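Local coordinates for protein EF0056 (Enterococcus faecalis, PDB 6ORI) that is of unknown biochemical function but, as the N-terminal region of the enterococcal surface protein, has immunoglobulin-like sheets, binds calcium and probably contributes to biofilm formation, at residues 54-59 and 210-215; 29-34 and 116-121; 70-75 and 98-103. All blocks are in the same frame, centred on the assembly; numbering follows the deposited sequence.

Contact 1 of 3, residues 54-59 and 210-215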
loop_
_atom_site.group_PDB
_atom_site.type_symbol
_atom_site.label_atom_id
_atom_site.label_comp_id
_atom_site.label_asym_id
_atom_site.label_seq_id
_atom_site.Cartn_x
_atom_site.Cartn_y
_atom_site.Cartn_z
ATOM N N GLU A 54 -10.313 6.294 6.422
ATOM C CA GLU A 54 -10.330 5.337 7.518
ATOM C C GLU A 54 -8.919 4.800 7.684
ATOM O O GLU A 54 -8.095 4.840 6.742
ATOM C CB GLU A 54 -11.254 4.151 7.234
ATOM C CG GLU A 54 -12.679 4.551 7.002
ATOM C CD GLU A 54 -13.620 3.372 6.825
ATOM O OE1 GLU A 54 -13.241 2.340 6.213
ATOM O OE2 GLU A 54 -14.759 3.493 7.287
ATOM N N VAL A 55 -8.640 4.310 8.887
ATOM C CA VAL A 55 -7.374 3.633 9.175
ATOM C C VAL A 55 -7.695 2.195 9.546
ATOM O O VAL A 55 -8.625 1.944 10.315
ATOM C CB VAL A 55 -6.590 4.321 10.309
ATOM C CG1 VAL A 55 -5.234 3.658 10.523
ATOM C CG2 VAL A 55 -6.441 5.796 10.043
ATOM N N TYR A 56 -6.964 1.250 8.952
ATOM C CA TYR A 56 -7.102 -0.156 9.304
ATOM C C TYR A 56 -5.859 -0.619 10.030
ATOM O O TYR A 56 -4.743 -0.206 9.708
ATOM C CB TYR A 56 -7.341 -1.036 8.054
ATOM C CG TYR A 56 -8.434 -0.489 7.178
ATOM C CD1 TYR A 56 -9.642 -0.083 7.710
ATOM C CD2 TYR A 56 -8.248 -0.328 5.819
ATOM C CE1 TYR A 56 -10.623 0.475 6.907
ATOM C CE2 TYR A 56 -9.217 0.228 5.027
ATOM C CZ TYR A 56 -10.404 0.612 5.570
ATOM O OH TYR A 56 -11.344 1.193 4.748
ATOM N N GLY A 57 -6.047 -1.487 11.009
ATOM C CA GLY A 57 -4.947 -2.028 11.773
ATOM C C GLY A 57 -5.214 -3.434 12.196
ATOM O O GLY A 57 -6.357 -3.799 12.462
ATOM N N LYS A 58 -4.167 -4.243 12.252
ATOM C CA LYS A 58 -4.309 -5.588 12.773
ATOM C C LYS A 58 -3.012 -6.019 13.427
ATOM O O LYS A 58 -1.891 -5.788 12.905
ATOM C CB LYS A 58 -4.707 -6.590 11.685
ATOM C CG LYS A 58 -4.718 -7.991 12.288
ATOM C CD LYS A 58 -5.184 -9.039 11.383
ATOM C CE LYS A 58 -4.845 -10.430 11.922
ATOM N NZ LYS A 58 -5.144 -10.626 13.360
ATOM N N HIS A 59 -3.162 -6.693 14.559
ATOM C CA HIS A 59 -2.042 -7.371 15.213
ATOM C C HIS A 59 -2.458 -8.776 15.617
ATOM O O HIS A 59 -3.651 -9.124 15.619
ATOM C CB HIS A 59 -1.455 -6.553 16.371
ATOM C CG HIS A 59 -2.458 -6.115 17.374
ATOM N ND1 HIS A 59 -3.285 -5.036 17.170
ATOM C CD2 HIS A 59 -2.775 -6.616 18.585
ATOM C CE1 HIS A 59 -4.073 -4.892 18.217
ATOM N NE2 HIS A 59 -3.795 -5.850 19.084
ATOM N N GLN A 210 -15.541 -10.062 1.613
ATOM C CA GLN A 210 -14.426 -10.769 2.229
ATOM C C GLN A 210 -13.154 -9.944 2.386
ATOM O O GLN A 210 -12.319 -10.236 3.258
ATOM C CB GLN A 210 -14.137 -12.061 1.464
ATOM C CG GLN A 210 -15.274 -13.052 1.552
ATOM C CD GLN A 210 -15.586 -13.407 2.973
ATOM O OE1 GLN A 210 -14.712 -13.862 3.712
ATOM N NE2 GLN A 210 -16.815 -13.138 3.394
ATOM N N PHE A 211 -13.008 -8.911 1.565
ATOM C CA PHE A 211 -11.841 -8.037 1.638
ATOM C C PHE A 211 -12.245 -6.628 1.988
ATOM O O PHE A 211 -13.300 -6.146 1.564
ATOM C CB PHE A 211 -11.066 -8.090 0.331
ATOM C CG PHE A 211 -10.448 -9.420 0.110
ATOM C CD1 PHE A 211 -9.278 -9.750 0.740
ATOM C CD2 PHE A 211 -11.054 -10.366 -0.695
ATOM C CE1 PHE A 211 -8.704 -10.989 0.567
ATOM C CE2 PHE A 211 -10.493 -11.596 -0.851
ATOM C CZ PHE A 211 -9.318 -11.915 -0.211
ATOM N N LYS A 212 -11.405 -5.977 2.786
ATOM C CA LYS A 212 -11.611 -4.618 3.216
ATOM C C LYS A 212 -10.826 -3.603 2.400
ATOM O O LYS A 212 -11.283 -2.492 2.182
ATOM C CB LYS A 212 -11.250 -4.521 4.694
ATOM C CG LYS A 212 -11.708 -3.219 5.327
ATOM C CD LYS A 212 -11.200 -3.016 6.731
ATOM C CE LYS A 212 -11.752 -4.025 7.695
ATOM N NZ LYS A 212 -13.236 -4.004 7.849
ATOM N N HIS A 213 -9.636 -3.978 1.937
ATOM C CA HIS A 213 -8.750 -3.036 1.288
ATOM C C HIS A 213 -7.666 -3.769 0.511
ATOM O O HIS A 213 -7.272 -4.877 0.855
ATOM C CB HIS A 213 -8.113 -2.142 2.365
ATOM C CG HIS A 213 -7.344 -0.969 1.844
ATOM N ND1 HIS A 213 -7.941 0.105 1.219
ATOM C CD2 HIS A 213 -6.023 -0.695 1.879
ATOM C CE1 HIS A 213 -7.013 0.989 0.894
ATOM N NE2 HIS A 213 -5.846 0.534 1.297
ATOM N N GLY A 214 -7.206 -3.135 -0.560
ATOM C CA GLY A 214 -6.062 -3.571 -1.319
ATOM C C GLY A 214 -5.103 -2.406 -1.464
ATOM O O GLY A 214 -5.516 -1.252 -1.597
ATOM N N SER A 215 -3.818 -2.716 -1.440
ATOM C CA SER A 215 -2.790 -1.719 -1.598
ATOM C C SER A 215 -1.658 -2.304 -2.404
ATOM O O SER A 215 -1.492 -3.514 -2.480
ATOM C CB SER A 215 -2.294 -1.224 -0.238
ATOM O OG SER A 215 -1.866 -2.303 0.574
#

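Contact 2 of 3, residues 29-34 and 116-121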
loop_
_atom_site.group_PDB
_atom_site.type_symbol
_atom_site.label_atom_id
_atom_site.label_comp_id
_atom_site.label_asym_id
_atom_site.label_seq_id
_atom_site.Cartn_x
_atom_site.Cartn_y
_atom_site.Cartn_z
ATOM N N TYR A 29 8.054 -7.556 15.015
ATOM C CA TYR A 29 7.055 -7.693 16.065
ATOM C C TYR A 29 5.852 -8.487 15.537
ATOM O O TYR A 29 5.954 -9.166 14.539
ATOM C CB TYR A 29 6.668 -6.303 16.613
ATOM C CG TYR A 29 7.702 -5.691 17.537
ATOM C CD1 TYR A 29 8.036 -6.313 18.739
ATOM C CD2 TYR A 29 8.326 -4.492 17.233
ATOM C CE1 TYR A 29 8.965 -5.725 19.624
ATOM C CE2 TYR A 29 9.246 -3.916 18.098
ATOM C CZ TYR A 29 9.581 -4.549 19.272
ATOM O OH TYR A 29 10.502 -3.975 20.131
ATOM N N ASN A 30 4.710 -8.377 16.200
ATOM C CA ASN A 30 3.558 -9.205 15.892
ATOM C C ASN A 30 2.381 -8.405 15.340
ATOM O O ASN A 30 1.258 -8.885 15.310
ATOM C CB ASN A 30 3.104 -9.945 17.149
ATOM C CG ASN A 30 4.249 -10.623 17.879
ATOM O OD1 ASN A 30 5.094 -11.285 17.265
ATOM N ND2 ASN A 30 4.289 -10.450 19.199
ATOM N N PHE A 31 2.642 -7.184 14.917
ATOM C CA PHE A 31 1.663 -6.422 14.130
ATOM C C PHE A 31 1.683 -6.978 12.727
ATOM O O PHE A 31 2.736 -7.431 12.266
ATOM C CB PHE A 31 2.014 -4.941 14.126
ATOM C CG PHE A 31 2.028 -4.338 15.500
ATOM C CD1 PHE A 31 3.174 -4.357 16.277
ATOM C CD2 PHE A 31 0.893 -3.762 16.029
ATOM C CE1 PHE A 31 3.176 -3.818 17.544
ATOM C CE2 PHE A 31 0.891 -3.234 17.287
ATOM C CZ PHE A 31 2.027 -3.272 18.050
ATOM N N SER A 32 0.564 -6.950 12.010
ATOM C CA SER A 32 0.563 -7.442 10.642
ATOM C C SER A 32 -0.057 -6.507 9.627
ATOM O O SER A 32 0.143 -6.722 8.449
ATOM C CB SER A 32 -0.072 -8.830 10.532
ATOM O OG SER A 32 -1.396 -8.815 11.007
ATOM N N ASP A 33 -0.765 -5.462 10.029
ATOM C CA ASP A 33 -1.341 -4.572 9.026
ATOM C C ASP A 33 -1.571 -3.187 9.586
ATOM O O ASP A 33 -1.924 -3.013 10.751
ATOM C CB ASP A 33 -2.660 -5.145 8.514
ATOM C CG ASP A 33 -3.003 -4.718 7.097
ATOM O OD1 ASP A 33 -2.196 -4.053 6.399
ATOM O OD2 ASP A 33 -4.088 -5.147 6.627
ATOM N N LEU A 34 -1.333 -2.209 8.716
ATOM C CA LEU A 34 -1.651 -0.814 8.990
ATOM C C LEU A 34 -1.875 -0.163 7.646
ATOM O O LEU A 34 -1.010 -0.215 6.774
ATOM C CB LEU A 34 -0.496 -0.162 9.745
ATOM C CG LEU A 34 -0.691 1.279 10.190
ATOM C CD1 LEU A 34 -1.842 1.401 11.172
ATOM C CD2 LEU A 34 0.603 1.810 10.793
ATOM N N VAL A 116 -0.482 9.539 16.172
ATOM C CA VAL A 116 -1.543 9.124 17.101
ATOM C C VAL A 116 -1.147 7.782 17.669
ATOM O O VAL A 116 -0.484 7.009 16.995
ATOM C CB VAL A 116 -2.919 9.088 16.388
ATOM C CG1 VAL A 116 -3.054 7.933 15.408
ATOM C CG2 VAL A 116 -4.043 9.049 17.399
ATOM N N ASN A 117 -1.496 7.494 18.907
ATOM C CA ASN A 117 -1.127 6.218 19.467
ATOM C C ASN A 117 -1.885 5.093 18.781
ATOM O O ASN A 117 -3.042 5.224 18.413
ATOM C CB ASN A 117 -1.365 6.205 20.974
ATOM C CG ASN A 117 -0.362 7.041 21.718
ATOM O OD1 ASN A 117 0.637 7.473 21.155
ATOM N ND2 ASN A 117 -0.590 7.217 23.010
ATOM N N TYR A 118 -1.226 3.961 18.627
ATOM C CA TYR A 118 -1.875 2.784 18.072
ATOM C C TYR A 118 -2.945 2.202 19.005
ATOM O O TYR A 118 -4.013 1.814 18.545
ATOM C CB TYR A 118 -0.798 1.723 17.746
ATOM C CG TYR A 118 -1.325 0.458 17.094
ATOM C CD1 TYR A 118 -1.924 -0.535 17.846
ATOM C CD2 TYR A 118 -1.217 0.255 15.721
ATOM C CE1 TYR A 118 -2.412 -1.701 17.247
ATOM C CE2 TYR A 118 -1.697 -0.904 15.123
ATOM C CZ TYR A 118 -2.284 -1.870 15.898
ATOM O OH TYR A 118 -2.762 -3.020 15.305
ATOM N N ILE A 119 -2.645 2.142 20.306
ATOM C CA ILE A 119 -3.452 1.374 21.242
ATOM C C ILE A 119 -4.564 2.224 21.821
ATOM O O ILE A 119 -4.315 3.313 22.379
ATOM C CB ILE A 119 -2.579 0.797 22.372
ATOM C CG1 ILE A 119 -1.529 -0.165 21.801
ATOM C CG2 ILE A 119 -3.435 0.138 23.441
ATOM C CD1 ILE A 119 -2.072 -1.533 21.388
ATOM N N ARG A 120 -5.781 1.701 21.704
ATOM C CA ARG A 120 -6.972 2.447 22.041
ATOM C C ARG A 120 -6.996 2.929 23.492
ATOM O O ARG A 120 -7.415 4.056 23.757
ATOM C CB ARG A 120 -8.210 1.614 21.733
ATOM C CG ARG A 120 -9.494 2.445 21.835
ATOM C CD ARG A 120 -10.704 1.667 21.407
ATOM N NE ARG A 120 -10.910 0.503 22.255
ATOM C CZ ARG A 120 -11.793 -0.452 22.015
ATOM N NH1 ARG A 120 -12.527 -0.428 20.924
ATOM N NH2 ARG A 120 -11.896 -1.473 22.848
ATOM N N ALA A 121 -6.565 2.081 24.426
ATOM C CA ALA A 121 -6.572 2.432 25.852
ATOM C C ALA A 121 -5.548 3.474 26.209
ATOM O O ALA A 121 -5.571 3.994 27.332
ATOM C CB ALA A 121 -6.343 1.207 26.701
#

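Contact 3 of 3, residues 70-75 and 98-103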
loop_
_atom_site.group_PDB
_atom_site.type_symbol
_atom_site.label_atom_id
_atom_site.label_comp_id
_atom_site.label_asym_id
_atom_site.label_seq_id
_atom_site.Cartn_x
_atom_site.Cartn_y
_atom_site.Cartn_z
ATOM N N ILE A 70 1.452 5.467 15.687
ATOM C CA ILE A 70 1.178 5.526 14.267
ATOM C C ILE A 70 1.605 6.891 13.775
ATOM O O ILE A 70 1.284 7.916 14.411
ATOM C CB ILE A 70 -0.327 5.344 14.001
ATOM C CG1 ILE A 70 -0.796 3.937 14.413
ATOM C CG2 ILE A 70 -0.664 5.605 12.513
ATOM C CD1 ILE A 70 -2.302 3.779 14.417
ATOM N N ARG A 71 2.363 6.915 12.692
ATOM C CA ARG A 71 2.744 8.142 12.045
ATOM C C ARG A 71 2.171 8.192 10.651
ATOM O O ARG A 71 2.127 7.182 9.939
ATOM C CB ARG A 71 4.255 8.325 12.044
ATOM C CG ARG A 71 4.722 8.656 13.470
ATOM C CD ARG A 71 6.135 9.091 13.578
ATOM N NE ARG A 71 6.471 9.324 14.976
ATOM C CZ ARG A 71 7.688 9.611 15.398
ATOM N NH1 ARG A 71 8.701 9.682 14.548
ATOM N NH2 ARG A 71 7.891 9.792 16.685
ATOM N N LEU A 72 1.676 9.369 10.273
ATOM C CA LEU A 72 1.071 9.602 8.966
ATOM C C LEU A 72 1.819 10.773 8.340
ATOM O O LEU A 72 1.788 11.899 8.856
ATOM C CB LEU A 72 -0.399 9.934 9.108
ATOM C CG LEU A 72 -1.113 10.304 7.819
ATOM C CD1 LEU A 72 -1.194 9.136 6.848
ATOM C CD2 LEU A 72 -2.499 10.837 8.151
ATOM N N GLN A 73 2.539 10.497 7.255
ATOM C CA GLN A 73 3.201 11.525 6.459
ATOM C C GLN A 73 2.309 11.853 5.266
ATOM O O GLN A 73 1.788 10.939 4.598
ATOM C CB GLN A 73 4.589 11.088 5.967
ATOM C CG GLN A 73 5.295 12.160 5.121
ATOM C CD GLN A 73 6.761 11.847 4.828
ATOM O OE1 GLN A 73 7.474 11.282 5.658
ATOM N NE2 GLN A 73 7.223 12.247 3.649
ATOM N N LEU A 74 2.120 13.149 5.006
ATOM C CA LEU A 74 1.371 13.604 3.840
ATOM C C LEU A 74 2.276 14.424 2.943
ATOM O O LEU A 74 3.132 15.155 3.403
ATOM C CB LEU A 74 0.174 14.458 4.243
ATOM C CG LEU A 74 -0.855 13.774 5.108
ATOM C CD1 LEU A 74 -1.923 14.789 5.449
ATOM C CD2 LEU A 74 -1.457 12.559 4.447
ATOM N N ASP A 75 2.050 14.315 1.648
ATOM C CA ASP A 75 2.737 15.131 0.676
ATOM C C ASP A 75 2.875 16.554 1.167
ATOM O O ASP A 75 1.880 17.151 1.575
ATOM C CB ASP A 75 1.949 15.089 -0.626
ATOM C CG ASP A 75 2.769 15.494 -1.799
ATOM O OD1 ASP A 75 3.122 16.689 -1.886
ATOM O OD2 ASP A 75 3.046 14.619 -2.652
ATOM N N ARG A 98 -10.269 11.021 18.265
ATOM C CA ARG A 98 -8.847 11.311 18.429
ATOM C C ARG A 98 -8.368 12.363 17.450
ATOM O O ARG A 98 -8.893 12.497 16.352
ATOM C CB ARG A 98 -7.993 10.070 18.211
ATOM C CG ARG A 98 -8.425 8.852 18.981
ATOM C CD ARG A 98 -8.504 9.061 20.464
ATOM N NE ARG A 98 -8.610 7.752 21.113
ATOM C CZ ARG A 98 -9.138 7.510 22.305
ATOM N NH1 ARG A 98 -9.636 8.497 23.035
ATOM N NH2 ARG A 98 -9.154 6.273 22.778
ATOM N N THR A 99 -7.338 13.102 17.875
ATOM C CA THR A 99 -6.648 14.065 17.032
ATOM C C THR A 99 -5.295 13.514 16.652
ATOM O O THR A 99 -4.587 12.953 17.484
ATOM C CB THR A 99 -6.509 15.400 17.772
ATOM O OG1 THR A 99 -7.820 15.952 17.943
ATOM C CG2 THR A 99 -5.686 16.401 16.967
ATOM N N PHE A 100 -4.950 13.616 15.381
ATOM C CA PHE A 100 -3.596 13.318 14.919
ATOM C C PHE A 100 -2.770 14.583 15.209
ATOM O O PHE A 100 -3.120 15.653 14.724
ATOM C CB PHE A 100 -3.613 13.060 13.416
ATOM C CG PHE A 100 -3.638 11.630 12.996
ATOM C CD1 PHE A 100 -2.453 10.952 12.838
ATOM C CD2 PHE A 100 -4.820 10.972 12.669
ATOM C CE1 PHE A 100 -2.416 9.633 12.393
ATOM C CE2 PHE A 100 -4.773 9.640 12.217
ATOM C CZ PHE A 100 -3.577 8.993 12.096
ATOM N N VAL A 101 -1.715 14.488 15.994
ATOM C CA VAL A 101 -0.926 15.647 16.415
ATOM C C VAL A 101 0.205 15.878 15.449
ATOM O O VAL A 101 0.940 14.946 15.119
ATOM C CB VAL A 101 -0.364 15.398 17.838
ATOM C CG1 VAL A 101 0.636 16.471 18.253
ATOM C CG2 VAL A 101 -1.496 15.301 18.832
ATOM N N ARG A 102 0.377 17.112 15.004
ATOM C CA ARG A 102 1.419 17.416 14.054
ATOM C C ARG A 102 2.783 17.475 14.741
ATOM O O ARG A 102 2.927 18.044 15.826
ATOM C CB ARG A 102 1.109 18.721 13.338
ATOM C CG ARG A 102 1.932 18.913 12.095
ATOM C CD ARG A 102 1.344 20.019 11.236
ATOM N NE ARG A 102 2.058 20.141 9.979
ATOM C CZ ARG A 102 1.631 20.833 8.930
ATOM N NH1 ARG A 102 0.465 21.467 8.961
ATOM N NH2 ARG A 102 2.386 20.881 7.847
ATOM N N ILE A 103 3.784 16.891 14.132
ATOM C CA ILE A 103 5.141 16.958 14.632
ATOM C C ILE A 103 5.831 18.197 14.049
ATOM O O ILE A 103 5.709 18.490 12.859
ATOM C CB ILE A 103 5.913 15.660 14.254
ATOM C CG1 ILE A 103 5.262 14.455 14.944
ATOM C CG2 ILE A 103 7.381 15.785 14.644
ATOM C CD1 ILE A 103 5.780 13.121 14.476
#

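Contact 1 of 3, residues 54-59 and 210-215
Tyr56 meets Lys212 and His213 with its ring, and these three side chains carry the whole contact between strand 50-59 of the ten-stranded sheet and strand 211-221, an outermost strand of the five-stranded sheet. The evidence for side-chain-only packing is the spacing: Tyr56 CA and His213 CA, the nearest pair, are 8.7 Å apart, too far for backbone pairing.

The first interaction is CH-pi. Lys212 CD sits 3.6 Å from the centroid of the Tyr56 ring, only 17° off the ring normal, so the methylene lies over a face, displaced toward CD1 and CE1. With CG anti to the backbone N (chi1 -168°), the lysine chain runs out toward the tyrosine; beyond this, bends at the third and fourth torsions lead from CD to NZ, which forms a salt bridge with Glu249.

The second is aromatic. The Tyr56 edge points at the face of His213 in an offset edge-to-face pair, with ring centroids 5.6 Å apart and planes at 60°. Tyr56 CE2 also touches His213 CB at 3.7 Å. Lys212 and His213 both face Thr247 in a classic beta bulge, which is consistent with two consecutive side chains pointing at one ring.

The third is polar and lies within residues 54-59: Tyr56 OH donates to Glu54 OE1 at 2.7 Å, in the plane of the ring and to the anti lone pair. Asn37 is a second partner of the hydroxyl.

The packing between the sheets is thus apolar and aromatic, while Tyr56 OH and Lys212 NZ find their polar partners outside it, in Glu54, Asn37 and Glu249. Glu54 OE1 and Lys212 NZ, 6.6 Å apart, are not bonded, and any attraction between these opposite charges is probably a weak, long-range supplement.

Contact 2 of 3, residues 29-34 and 116-121
Phe31 presents its edge to the face of Tyr118, a T-shaped (edge-to-face) stack in the interior of the large antiparallel sheet, consistent with the immunoglobulin-like character of the protein. Phe31 opens strand 31-38, which carries a classic beta bulge near its start, Ser32 and Asp33 both facing Lys58. Tyr118 comes from the 116-121 side of the contact, near strand 113-117.

The geometry supports the assignment on three counts. The ring planes stand at 79°, near perpendicular. The ring centroids of Phe31 and Tyr118 are 4.9 Å apart. Phe31 CE2 is 3.6 Å above the Tyr118 plane, so the edge lies over the ring, displaced toward CE1 and CZ. In turn, Tyr118 CE1 lies close to the phenylalanine plane, as an edge approach requires.

The two side chains run past each other in opposite senses. Their first torsions aim the rings: Tyr118 CG, anti to its backbone N (chi1 -177°), extends the phenol away from its own backbone toward Phe31, whereas Phe31 CG stands beside its backbone N and anti to the carbonyl carbon (chi1 -60°).

Leu171 of strand 166-173 packs against both rings, and Trp68 and Ile70 of strand 68-74 also touch Tyr118, so the pair is embedded among apolar neighbours from the same sheet. The phenol OH is hydrogen-bonded to His59 ND1, which satisfies the buried hydroxyl and anchors the far end of the side chain.

At closest approach Phe31 CE2 is 3.6 Å from Tyr118 CE1, and Phe31 CD2 lies 3.8 Å from Tyr118 OH.

Contact 3 of 3, residues 70-75 and 98-103
Phe100 and the Arg71 guanidinium are the flat groups here. Over one face of the Phe100 ring lies Leu72 CD2, and at its edge, near the ring plane, comes Ile70 CG2, 4.4 Å from Phe100 CE1. The same CE1 meets Leu72 CB at 3.9 Å, the closer of the two apolar touches. One face of the guanidinium receives Ile103 CD1, which stands 3.9 Å above the plane and off toward the rim, at 3.9 Å from Arg71 NE. Arg71 and Ile103 cross at about a right angle, the methyl end of one against the flat end of the other.

Strands 68-74 and 98-104 are not hydrogen-bonded partners: both pair with strand 113-117, which separates them. Leu72 CA and Phe100 CA, the nearest pair, are accordingly 8.4 Å apart, and the side chains reach across the middle strand, where Phe100 also rests on Trp114 and Val116.

Arg71 is pinned by salt bridges from NE to Glu69, NH1 to Glu21 and NH2 to Asp178, which hold the orientation of the guanidinium. Because its N-H groups bond at the rim, the face probably offers the Ile103 methyl a surface with little need for polar partners; with three carboxylates around one arginine, the cluster as a whole is probably net negative.

In the fold
Contacts 2 and 3 are buried and lie within the ten-stranded sheet, whereas contact 1 is only partly buried and joins that sheet to the five-stranded one, nearer the centre of the chain. Contacts 1 and 2 use adjacent strands, 50-59 and 31-38, linked by a probable hydrogen bond between Lys58 O and Ser32 N, 2.9 Å. Strand 113-117 of contact 2 runs between the two strands of contact 3, 68-74 and 98-104, and pairs with both; Val116 O and Ile70 N, 2.8 Å apart, probably hydrogen-bond. The chemistry differs accordingly: a lysine methylene and histidine on tyrosine between sheets, two aromatic rings in the core, and aliphatic groups against phenylalanine and a guanidinium face in contact 3.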